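Local structure of glycosyl hydrolase family 26 (Bacteroides ovatus, 4ZXO) at residues 63-69 with 99-105; 116-122 with 173-179; 163-167 with 184-188. The protein probably hydrolyses internal beta-1,4-mannosidic bonds of galactomannan, as a family 26 beta-mannanase of a Bacteroides polysaccharide utilization locus. All coordinates share one frame. Residue numbers count along the deposited sequence, not the author numbering.

Contact 1: 63-69 with 99-105; sequences FDLGEIE and SLSWHVR
Two strands run parallel, and the pairing stays in step as far as G66 and H103: F63 faces L100 (CA–CA 5.0 Å), D64 faces S101 (4.8 Å), L65 faces W102 (4.8 Å) and G66 faces H103 (4.4 Å). The backbone hydrogen bonds run from F63 N to S99 O (3.1 Å), from S101 N to F63 O (3.0 Å) and from L65 N to S101 O (2.9 Å). A type II turn from L65 to I68 (I68 N to L65 O 2.9 Å) bends the first chain, with E67 at positive phi; H103 centres an inverse gamma turn. A CB on G66 would clash with H103 O. F63 CB lies 3.8 Å from L100 CD2 on one sheet face; D64 and S101 share the other. D64 (chi1 t) is the polar hub: OD1 accepts from S101 OG (2.6 Å) and H103 ND1 (2.7 Å), while OD2 accepts from H103 N (2.8 Å) and, as an Asx turn, from G66 N (2.8 Å). E69 (chi1 p) also reaches across, OE1 taking W102 NE1 (2.9 Å) and OE2 taking R105 N (2.9 Å). W102 CD1 packs on L65 CB at 3.9 Å. Farther out, E67 OE2 and R105 NH1 make a long salt bridge (3.8 Å), spanned by a water that donates to E67 OE2 (2.8 Å) and accepts from R105 NH1 (3.0 Å); R105 NH2 bonds to G110 O. The pairing joins the strands of a beta-alpha-beta unit with helix 81-93, at the C-terminal end where TIM-barrel hydrolases carry their active sites.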
loop_
_atom_site.group_PDB
_atom_site.type_symbol
_atom_site.label_atom_id
_atom_site.label_comp_id
_atom_site.label_asym_id
_atom_site.label_seq_id
_atom_site.Cartn_x
_atom_site.Cartn_y
_atom_site.Cartn_z
ATOM N N PHE A 63 -4.117 4.195 3.668
ATOM C CA PHE A 63 -4.072 5.585 4.087
ATOM C C PHE A 63 -2.608 5.975 4.151
ATOM O O PHE A 63 -1.742 5.109 4.072
ATOM C CB PHE A 63 -4.762 5.811 5.459
ATOM C CG PHE A 63 -6.166 5.234 5.547
ATOM C CD1 PHE A 63 -7.282 5.979 5.128
ATOM C CD2 PHE A 63 -6.349 3.944 6.017
ATOM C CE1 PHE A 63 -8.537 5.432 5.190
ATOM C CE2 PHE A 63 -7.620 3.365 6.114
ATOM C CZ PHE A 63 -8.726 4.113 5.684
ATOM N N ASP A 64 -2.325 7.262 4.325
ATOM C CA ASP A 64 -0.919 7.719 4.314
ATOM C C ASP A 64 -0.560 8.382 5.612
ATOM O O ASP A 64 -1.367 9.106 6.202
ATOM C CB ASP A 64 -0.691 8.664 3.142
ATOM C CG ASP A 64 0.785 8.702 2.709
ATOM O OD1 ASP A 64 1.135 7.905 1.810
ATOM O OD2 ASP A 64 1.609 9.430 3.322
ATOM N N LEU A 65 0.656 8.090 6.079
ATOM C CA LEU A 65 1.156 8.690 7.324
ATOM C C LEU A 65 2.052 9.923 7.097
ATOM O O LEU A 65 2.568 10.484 8.050
ATOM C CB LEU A 65 1.900 7.658 8.154
ATOM C CG LEU A 65 1.059 6.480 8.579
ATOM C CD1 LEU A 65 1.880 5.519 9.463
ATOM C CD2 LEU A 65 -0.275 6.920 9.268
ATOM N N GLY A 66 2.186 10.371 5.853
ATOM C CA GLY A 66 3.022 11.525 5.577
ATOM C C GLY A 66 2.644 12.696 6.457
ATOM O O GLY A 66 1.451 13.044 6.580
ATOM N N GLU A 67 3.680 13.289 7.060
ATOM C CA GLU A 67 3.658 14.434 8.018
ATOM C C GLU A 67 3.377 14.014 9.445
ATOM O O GLU A 67 3.450 14.847 10.337
ATOM C CB GLU A 67 2.704 15.569 7.583
ATOM C CG GLU A 67 3.102 16.129 6.218
ATOM C CD GLU A 67 2.375 17.401 5.866
ATOM O OE1 GLU A 67 1.734 18.042 6.737
ATOM O OE2 GLU A 67 2.470 17.817 4.712
ATOM N N ILE A 68 3.162 12.728 9.734
ATOM C CA ILE A 68 3.116 12.333 11.147
ATOM C C ILE A 68 4.416 12.691 11.818
ATOM O O ILE A 68 4.426 13.050 13.026
ATOM C CB ILE A 68 2.765 10.828 11.327
ATOM C CG1 ILE A 68 2.226 10.587 12.781
ATOM C CG2 ILE A 68 3.985 9.928 10.972
ATOM C CD1 ILE A 68 1.390 9.369 12.902
ATOM N N GLU A 69 5.508 12.661 11.056
ATOM C CA GLU A 69 6.837 12.960 11.592
ATOM C C GLU A 69 6.960 14.400 12.076
ATOM O O GLU A 69 7.914 14.712 12.833
ATOM C CB GLU A 69 7.900 12.707 10.524
ATOM C CG GLU A 69 7.714 13.488 9.192
ATOM C CD GLU A 69 6.723 12.857 8.209
ATOM O OE1 GLU A 69 5.996 11.907 8.573
ATOM O OE2 GLU A 69 6.645 13.380 7.051
ATOM N N SER A 99 -3.585 -1.089 4.733
ATOM C CA SER A 99 -2.204 -0.804 4.374
ATOM C C SER A 99 -1.910 0.670 4.589
ATOM O O SER A 99 -2.818 1.512 4.500
ATOM C CB SER A 99 -1.933 -1.190 2.910
ATOM O OG SER A 99 -0.551 -0.969 2.604
ATOM N N LEU A 100 -0.677 1.002 4.948
ATOM C CA LEU A 100 -0.296 2.413 5.160
ATOM C C LEU A 100 0.947 2.734 4.350
ATOM O O LEU A 100 1.944 1.973 4.443
ATOM C CB LEU A 100 0.005 2.683 6.644
ATOM C CG LEU A 100 -1.239 2.483 7.507
ATOM C CD1 LEU A 100 -0.806 2.528 8.982
ATOM C CD2 LEU A 100 -2.284 3.576 7.274
ATOM N N SER A 101 0.892 3.797 3.567
ATOM C CA SER A 101 2.087 4.306 2.926
ATOM C C SER A 101 2.615 5.508 3.714
ATOM O O SER A 101 1.990 5.937 4.690
ATOM C CB SER A 101 1.798 4.684 1.468
ATOM O OG SER A 101 0.601 5.426 1.393
ATOM N N TRP A 102 3.764 6.038 3.313
ATOM C CA TRP A 102 4.398 7.106 4.097
ATOM C C TRP A 102 5.096 8.068 3.168
ATOM O O TRP A 102 6.313 7.907 2.878
ATOM C CB TRP A 102 5.435 6.496 5.097
ATOM C CG TRP A 102 5.928 7.472 6.131
ATOM C CD1 TRP A 102 5.326 8.644 6.540
ATOM C CD2 TRP A 102 7.116 7.335 6.908
ATOM N NE1 TRP A 102 6.103 9.250 7.514
ATOM C CE2 TRP A 102 7.203 8.472 7.750
ATOM C CE3 TRP A 102 8.134 6.382 6.939
ATOM C CZ2 TRP A 102 8.261 8.681 8.644
ATOM C CZ3 TRP A 102 9.194 6.570 7.850
ATOM C CH2 TRP A 102 9.245 7.723 8.712
ATOM N N HIS A 103 4.353 9.074 2.705
ATOM C CA HIS A 103 5.003 10.116 1.911
ATOM C C HIS A 103 5.688 11.119 2.878
ATOM O O HIS A 103 5.186 12.249 3.153
ATOM C CB HIS A 103 3.983 10.822 0.999
ATOM C CG HIS A 103 3.591 10.018 -0.193
ATOM N ND1 HIS A 103 2.678 8.979 -0.140
ATOM C CD2 HIS A 103 3.924 10.159 -1.497
ATOM C CE1 HIS A 103 2.484 8.509 -1.367
ATOM N NE2 HIS A 103 3.239 9.201 -2.205
ATOM N N VAL A 104 6.830 10.676 3.395
ATOM C CA VAL A 104 7.543 11.388 4.452
ATOM C C VAL A 104 8.267 12.613 3.900
ATOM O O VAL A 104 8.782 12.618 2.756
ATOM C CB VAL A 104 8.535 10.406 5.134
ATOM C CG1 VAL A 104 9.467 9.703 4.106
ATOM C CG2 VAL A 104 9.339 10.990 6.294
ATOM N N ARG A 105 8.282 13.656 4.729
ATOM C CA ARG A 105 8.972 14.885 4.394
ATOM C C ARG A 105 10.476 14.640 4.180
ATOM O O ARG A 105 11.053 13.606 4.593
ATOM C CB ARG A 105 8.784 15.911 5.533
ATOM C CG ARG A 105 7.355 16.286 5.860
ATOM C CD ARG A 105 6.632 17.095 4.795
ATOM N NE ARG A 105 7.257 18.423 4.610
ATOM C CZ ARG A 105 6.773 19.363 3.815
ATOM N NH1 ARG A 105 5.646 19.176 3.179
ATOM N NH2 ARG A 105 7.411 20.525 3.685
HETATM O O HOH W 1 3.913 16.819 2.585
#

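Contact 2: 116-122 with 173-179; sequences VTDSTVV and WWGKDLC
The loop leading into helix 121-125 packs against the loop between strand 159-162 and helix 181-197, with CA–CA distances of 5.1 Å (V116 to W173), 4.3 Å (S119 to L178) and 6.1 Å (V122 to C179). W173 (chi1 p, chi2 -101°) projects toward the other loop, and its indole packs on the weakly bonded start of the helix: CE3 meets V121 CG1 at 3.5 Å, and V122 CG2 lies at the ring edge, 3.8 Å from CZ3. W174 CB lies 4.3 Å from V122 CG2. From G175 the chain turns back, L178 N bonding to G175 O (2.9 Å). L178 CD2 then fills the gap, 3.8 Å from V116 CB and 3.7 Å from S119 OG. C179 CB sits 3.6 Å from V122 CB. An Asx turn, T120 N to D118 OD1 (2.8 Å), shapes the first loop. S119 O and L178 O, both acceptors, are 3.1 Å apart; one water links V122 N (2.9 Å), W173 O (2.9 Å) and L178 O (2.7 Å), so apolar packing and this water hold the loops together.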
loop_
_atom_site.group_PDB
_atom_site.type_symbol
_atom_site.label_atom_id
_atom_site.label_comp_id
_atom_site.label_asym_id
_atom_site.label_seq_id
_atom_site.Cartn_x
_atom_site.Cartn_y
_atom_site.Cartn_z
ATOM N N VAL A 116 13.453 16.609 -4.754
ATOM C CA VAL A 116 14.628 15.879 -5.204
ATOM C C VAL A 116 15.730 16.827 -5.625
ATOM O O VAL A 116 16.605 16.472 -6.438
ATOM C CB VAL A 116 14.237 14.862 -6.346
ATOM C CG1 VAL A 116 13.297 13.738 -5.710
ATOM C CG2 VAL A 116 13.606 15.546 -7.567
ATOM N N THR A 117 15.685 18.047 -5.075
ATOM C CA THR A 117 16.703 19.057 -5.385
ATOM C C THR A 117 18.078 18.631 -4.899
ATOM O O THR A 117 19.092 19.008 -5.507
ATOM C CB THR A 117 16.391 20.441 -4.757
ATOM O OG1 THR A 117 16.239 20.279 -3.358
ATOM C CG2 THR A 117 15.080 21.026 -5.297
ATOM N N ASP A 118 18.099 17.851 -3.829
ATOM C CA ASP A 118 19.334 17.491 -3.135
ATOM C C ASP A 118 19.443 15.956 -3.100
ATOM O O ASP A 118 18.592 15.277 -2.530
ATOM C CB ASP A 118 19.310 18.128 -1.716
ATOM C CG ASP A 118 20.593 17.911 -0.930
ATOM O OD1 ASP A 118 21.315 16.890 -1.158
ATOM O OD2 ASP A 118 20.838 18.733 -0.019
ATOM N N SER A 119 20.485 15.414 -3.713
ATOM C CA SER A 119 20.620 13.968 -3.872
ATOM C C SER A 119 21.486 13.423 -2.772
ATOM O O SER A 119 22.052 12.328 -2.912
ATOM C CB SER A 119 21.168 13.610 -5.291
ATOM O OG SER A 119 20.240 14.011 -6.306
ATOM N N THR A 120 21.620 14.165 -1.673
ATOM C CA THR A 120 22.437 13.680 -0.541
ATOM C C THR A 120 21.626 13.521 0.739
ATOM O O THR A 120 22.194 13.455 1.847
ATOM C CB THR A 120 23.661 14.606 -0.281
ATOM O OG1 THR A 120 23.258 15.868 0.255
ATOM C CG2 THR A 120 24.445 14.824 -1.579
ATOM N N VAL A 121 20.293 13.448 0.591
ATOM C CA VAL A 121 19.416 13.408 1.738
ATOM C C VAL A 121 19.531 12.098 2.455
ATOM O O VAL A 121 19.681 12.108 3.690
ATOM C CB VAL A 121 17.962 13.686 1.362
ATOM C CG1 VAL A 121 16.999 13.630 2.582
ATOM C CG2 VAL A 121 17.875 15.043 0.703
ATOM N N VAL A 122 19.501 10.981 1.730
ATOM C CA VAL A 122 19.624 9.680 2.381
ATOM C C VAL A 122 20.983 9.586 3.088
ATOM O O VAL A 122 21.047 9.114 4.217
ATOM C CB VAL A 122 19.434 8.520 1.365
ATOM C CG1 VAL A 122 19.643 7.177 2.011
ATOM C CG2 VAL A 122 18.014 8.593 0.773
ATOM N N TRP A 173 12.782 11.569 -2.565
ATOM C CA TRP A 173 14.153 11.826 -2.133
ATOM C C TRP A 173 14.936 10.565 -1.747
ATOM O O TRP A 173 16.156 10.618 -1.588
ATOM C CB TRP A 173 14.164 12.842 -0.947
ATOM C CG TRP A 173 13.414 12.500 0.284
ATOM C CD1 TRP A 173 12.163 12.976 0.664
ATOM C CD2 TRP A 173 13.871 11.670 1.365
ATOM N NE1 TRP A 173 11.824 12.462 1.892
ATOM C CE2 TRP A 173 12.849 11.662 2.347
ATOM C CE3 TRP A 173 15.048 10.915 1.595
ATOM C CZ2 TRP A 173 12.978 10.963 3.569
ATOM C CZ3 TRP A 173 15.171 10.200 2.811
ATOM C CH2 TRP A 173 14.132 10.227 3.785
ATOM N N TRP A 174 14.236 9.420 -1.651
ATOM C CA TRP A 174 14.854 8.097 -1.440
ATOM C C TRP A 174 14.959 7.301 -2.743
ATOM O O TRP A 174 15.235 6.112 -2.698
ATOM C CB TRP A 174 14.055 7.289 -0.432
ATOM C CG TRP A 174 12.596 7.086 -0.821
ATOM C CD1 TRP A 174 12.096 6.114 -1.657
ATOM C CD2 TRP A 174 11.477 7.874 -0.415
ATOM N NE1 TRP A 174 10.730 6.240 -1.788
ATOM C CE2 TRP A 174 10.318 7.320 -1.040
ATOM C CE3 TRP A 174 11.344 9.013 0.389
ATOM C CZ2 TRP A 174 9.035 7.818 -0.814
ATOM C CZ3 TRP A 174 10.075 9.589 0.550
ATOM C CH2 TRP A 174 8.929 8.961 -0.043
ATOM N N GLY A 175 14.728 7.960 -3.875
ATOM C CA GLY A 175 14.712 7.263 -5.151
ATOM C C GLY A 175 16.089 6.923 -5.751
ATOM O O GLY A 175 17.157 7.222 -5.157
ATOM N N LYS A 176 16.056 6.340 -6.942
ATOM C CA LYS A 176 17.239 5.626 -7.483
ATOM C C LYS A 176 18.476 6.530 -7.646
ATOM O O LYS A 176 19.618 6.149 -7.266
ATOM C CB LYS A 176 16.848 4.981 -8.822
ATOM C CG LYS A 176 17.930 4.210 -9.480
ATOM C CD LYS A 176 18.243 3.008 -8.732
ATOM C CE LYS A 176 18.990 1.944 -9.663
ATOM N NZ LYS A 176 20.255 2.445 -10.320
ATOM N N ASP A 177 18.248 7.726 -8.192
ATOM C CA ASP A 177 19.356 8.655 -8.455
ATOM C C ASP A 177 19.773 9.440 -7.210
ATOM O O ASP A 177 20.687 10.266 -7.290
ATOM C CB ASP A 177 18.993 9.628 -9.562
ATOM C CG ASP A 177 18.912 8.978 -10.902
ATOM O OD1 ASP A 177 19.282 7.786 -11.049
ATOM O OD2 ASP A 177 18.471 9.659 -11.861
ATOM N N LEU A 178 19.127 9.182 -6.070
ATOM C CA LEU A 178 19.343 10.008 -4.895
ATOM C C LEU A 178 20.062 9.289 -3.802
ATOM O O LEU A 178 20.266 9.851 -2.726
ATOM C CB LEU A 178 18.003 10.527 -4.388
ATOM C CG LEU A 178 17.490 11.512 -5.450
ATOM C CD1 LEU A 178 16.466 10.855 -6.395
ATOM C CD2 LEU A 178 17.077 12.840 -4.872
ATOM N N CYS A 179 20.441 8.030 -4.045
ATOM C CA CYS A 179 21.179 7.275 -3.020
ATOM C C CYS A 179 21.701 6.002 -3.629
ATOM O O CYS A 179 21.239 5.601 -4.701
ATOM C CB CYS A 179 20.286 6.948 -1.790
ATOM S SG CYS A 179 18.788 5.926 -2.186
HETATM O O HOH W 2 18.910 11.544 -1.090
#

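Contact 3: 163-167 with 184-188; sequences PWHEH and YKTLW
This is a buried, largely aromatic contact between the loop leaving strand 159-162 and the helix 181-197 that follows it. The loop is strongly kinked, W164 (phi/psi 59/39°) and E166 (58/41°) both adopting left-handed helical angles, so that W164 and H167 project toward the helix whereas H165 and E166 point away. The nearest CA pairs are W164 to W188 (7.9 Å) and H167 to Y184 (8.5 Å), spacings that side chains must bridge. Y184 (chi1 t) does so with its hydroxyl, which donates to W164 O (2.6 Å) and accepts from W188 NE1 (2.9 Å), one helical turn on. Its ring forms an offset stack with H167, centroids 4.5 Å apart and planes at 22°. W164 (chi1 m) presents its edge to the face of W188 in a T-shaped pair, five-membered-ring centroids 4.9 Å apart, planes at 74°. L187 CD1 sits over the face of W164, 4.1 Å from the centroid of the six-membered ring, a CH-pi contact. P163 CG closes on W188 CH2 at 3.6 Å. W164 NE1 is held by T191 OG1, farther along the same helix. The contact thus seats helix 181-197 on the C-terminal end of strand 159-162, with L187 also touching V122 and V125 of helix 121-125 and H167 meeting Y207 of the next strand, 203-207.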
loop_
_atom_site.group_PDB
_atom_site.type_symbol
_atom_site.label_atom_id
_atom_site.label_comp_id
_atom_site.label_asym_id
_atom_site.label_seq_id
_atom_site.Cartn_x
_atom_site.Cartn_y
_atom_site.Cartn_z
ATOM N N PRO A 163 6.586 1.703 3.291
ATOM C CA PRO A 163 7.357 2.942 3.199
ATOM C C PRO A 163 8.338 2.859 2.007
ATOM O O PRO A 163 8.533 1.772 1.454
ATOM C CB PRO A 163 8.132 2.961 4.531
ATOM C CG PRO A 163 8.407 1.478 4.764
ATOM C CD PRO A 163 7.074 0.833 4.384
ATOM N N TRP A 164 8.964 3.973 1.655
ATOM C CA TRP A 164 10.114 3.953 0.720
ATOM C C TRP A 164 9.728 3.351 -0.622
ATOM O O TRP A 164 10.491 2.607 -1.260
ATOM C CB TRP A 164 11.305 3.160 1.304
ATOM C CG TRP A 164 11.615 3.499 2.756
ATOM C CD1 TRP A 164 11.675 2.617 3.815
ATOM C CD2 TRP A 164 11.835 4.810 3.312
ATOM N NE1 TRP A 164 11.928 3.294 4.982
ATOM C CE2 TRP A 164 12.025 4.636 4.713
ATOM C CE3 TRP A 164 11.857 6.118 2.769
ATOM C CZ2 TRP A 164 12.292 5.708 5.565
ATOM C CZ3 TRP A 164 12.113 7.182 3.629
ATOM C CH2 TRP A 164 12.299 6.964 5.007
ATOM N N HIS A 165 8.526 3.673 -1.064
ATOM C CA HIS A 165 7.986 3.063 -2.284
ATOM C C HIS A 165 8.542 3.703 -3.578
ATOM O O HIS A 165 9.123 4.788 -3.576
ATOM C CB HIS A 165 6.441 3.122 -2.223
ATOM C CG HIS A 165 5.860 4.495 -2.295
ATOM N ND1 HIS A 165 6.125 5.486 -1.365
ATOM C CD2 HIS A 165 4.928 5.005 -3.146
ATOM C CE1 HIS A 165 5.420 6.562 -1.684
ATOM N NE2 HIS A 165 4.672 6.286 -2.751
ATOM N N GLU A 166 8.350 3.009 -4.680
ATOM C CA GLU A 166 8.663 3.560 -6.007
ATOM C C GLU A 166 10.110 3.939 -6.043
ATOM O O GLU A 166 10.520 4.957 -6.651
ATOM C CB GLU A 166 7.734 4.739 -6.373
ATOM C CG GLU A 166 6.330 4.189 -6.613
ATOM C CD GLU A 166 5.235 5.181 -6.794
ATOM O OE1 GLU A 166 5.522 6.351 -7.030
ATOM O OE2 GLU A 166 4.035 4.758 -6.728
ATOM N N HIS A 167 10.947 3.066 -5.459
ATOM C CA HIS A 167 12.343 3.467 -5.269
ATOM C C HIS A 167 13.215 3.291 -6.498
ATOM O O HIS A 167 14.392 3.722 -6.488
ATOM C CB HIS A 167 12.948 2.679 -4.112
ATOM C CG HIS A 167 13.125 1.244 -4.425
ATOM N ND1 HIS A 167 12.105 0.316 -4.266
ATOM C CD2 HIS A 167 14.198 0.572 -4.912
ATOM C CE1 HIS A 167 12.557 -0.866 -4.651
ATOM N NE2 HIS A 167 13.815 -0.734 -5.056
ATOM N N TYR A 184 20.031 2.873 0.491
ATOM C CA TYR A 184 18.596 2.601 0.464
ATOM C C TYR A 184 18.244 1.397 1.380
ATOM O O TYR A 184 17.247 1.425 2.137
ATOM C CB TYR A 184 18.142 2.339 -0.978
ATOM C CG TYR A 184 16.671 2.031 -1.051
ATOM C CD1 TYR A 184 15.688 3.045 -1.047
ATOM C CD2 TYR A 184 16.244 0.690 -1.090
ATOM C CE1 TYR A 184 14.299 2.725 -1.079
ATOM C CE2 TYR A 184 14.889 0.390 -1.114
ATOM C CZ TYR A 184 13.940 1.417 -1.136
ATOM O OH TYR A 184 12.625 1.041 -1.136
ATOM N N LYS A 185 19.038 0.320 1.280
ATOM C CA LYS A 185 18.765 -0.842 2.144
ATOM C C LYS A 185 18.901 -0.444 3.588
ATOM O O LYS A 185 18.186 -0.978 4.415
ATOM C CB LYS A 185 19.707 -2.022 1.846
ATOM C CG LYS A 185 19.463 -2.634 0.463
ATOM C CD LYS A 185 20.484 -3.700 0.144
ATOM C CE LYS A 185 20.347 -4.096 -1.279
ATOM N NZ LYS A 185 21.469 -5.088 -1.634
ATOM N N THR A 186 19.822 0.482 3.908
ATOM C CA THR A 186 19.969 0.935 5.296
ATOM C C THR A 186 18.725 1.679 5.780
ATOM O O THR A 186 18.364 1.537 6.957
ATOM C CB THR A 186 21.200 1.823 5.447
ATOM O OG1 THR A 186 22.333 1.065 5.025
ATOM C CG2 THR A 186 21.406 2.262 6.904
ATOM N N LEU A 187 18.041 2.414 4.897
ATOM C CA LEU A 187 16.757 3.027 5.302
ATOM C C LEU A 187 15.804 1.976 5.818
ATOM O O LEU A 187 15.154 2.145 6.829
ATOM C CB LEU A 187 16.041 3.729 4.158
ATOM C CG LEU A 187 16.557 5.102 3.770
ATOM C CD1 LEU A 187 15.788 5.590 2.559
ATOM C CD2 LEU A 187 16.467 6.040 4.961
ATOM N N TRP A 188 15.707 0.891 5.076
ATOM C CA TRP A 188 14.859 -0.197 5.478
ATOM C C TRP A 188 15.313 -0.831 6.771
ATOM O O TRP A 188 14.471 -1.095 7.645
ATOM C CB TRP A 188 14.832 -1.254 4.401
ATOM C CG TRP A 188 13.809 -0.977 3.307
ATOM C CD1 TRP A 188 14.041 -0.506 2.044
ATOM C CD2 TRP A 188 12.396 -1.180 3.411
ATOM N NE1 TRP A 188 12.858 -0.420 1.347
ATOM C CE2 TRP A 188 11.836 -0.854 2.153
ATOM C CE3 TRP A 188 11.547 -1.632 4.440
ATOM C CZ2 TRP A 188 10.467 -0.930 1.900
ATOM C CZ3 TRP A 188 10.166 -1.733 4.172
ATOM C CH2 TRP A 188 9.646 -1.390 2.918
#

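How the contacts relate
Contact 1 comes first along the chain and closes the excursion through helix 81-93 before the others open. Contact 2 opens at 116-122; the chain then passes through helix 132-147 and strand 159-162, contact 3 opens at 163-167, contact 2 closes at 173-179 and contact 3 at 184-188, so these two cross. The consecutive tryptophans W173 and W174 of contact 2 link all three: W173 NE1 lies 3.2 Å from V104 O of contact 1, a probable hydrogen bond, and W174 NE1 2.8 Å from H165 O of contact 3. With W102 packing on W164, strands 60-64, 97-101 and 159-162 are tied through their C-terminal loops to helices 121-125 and 181-197.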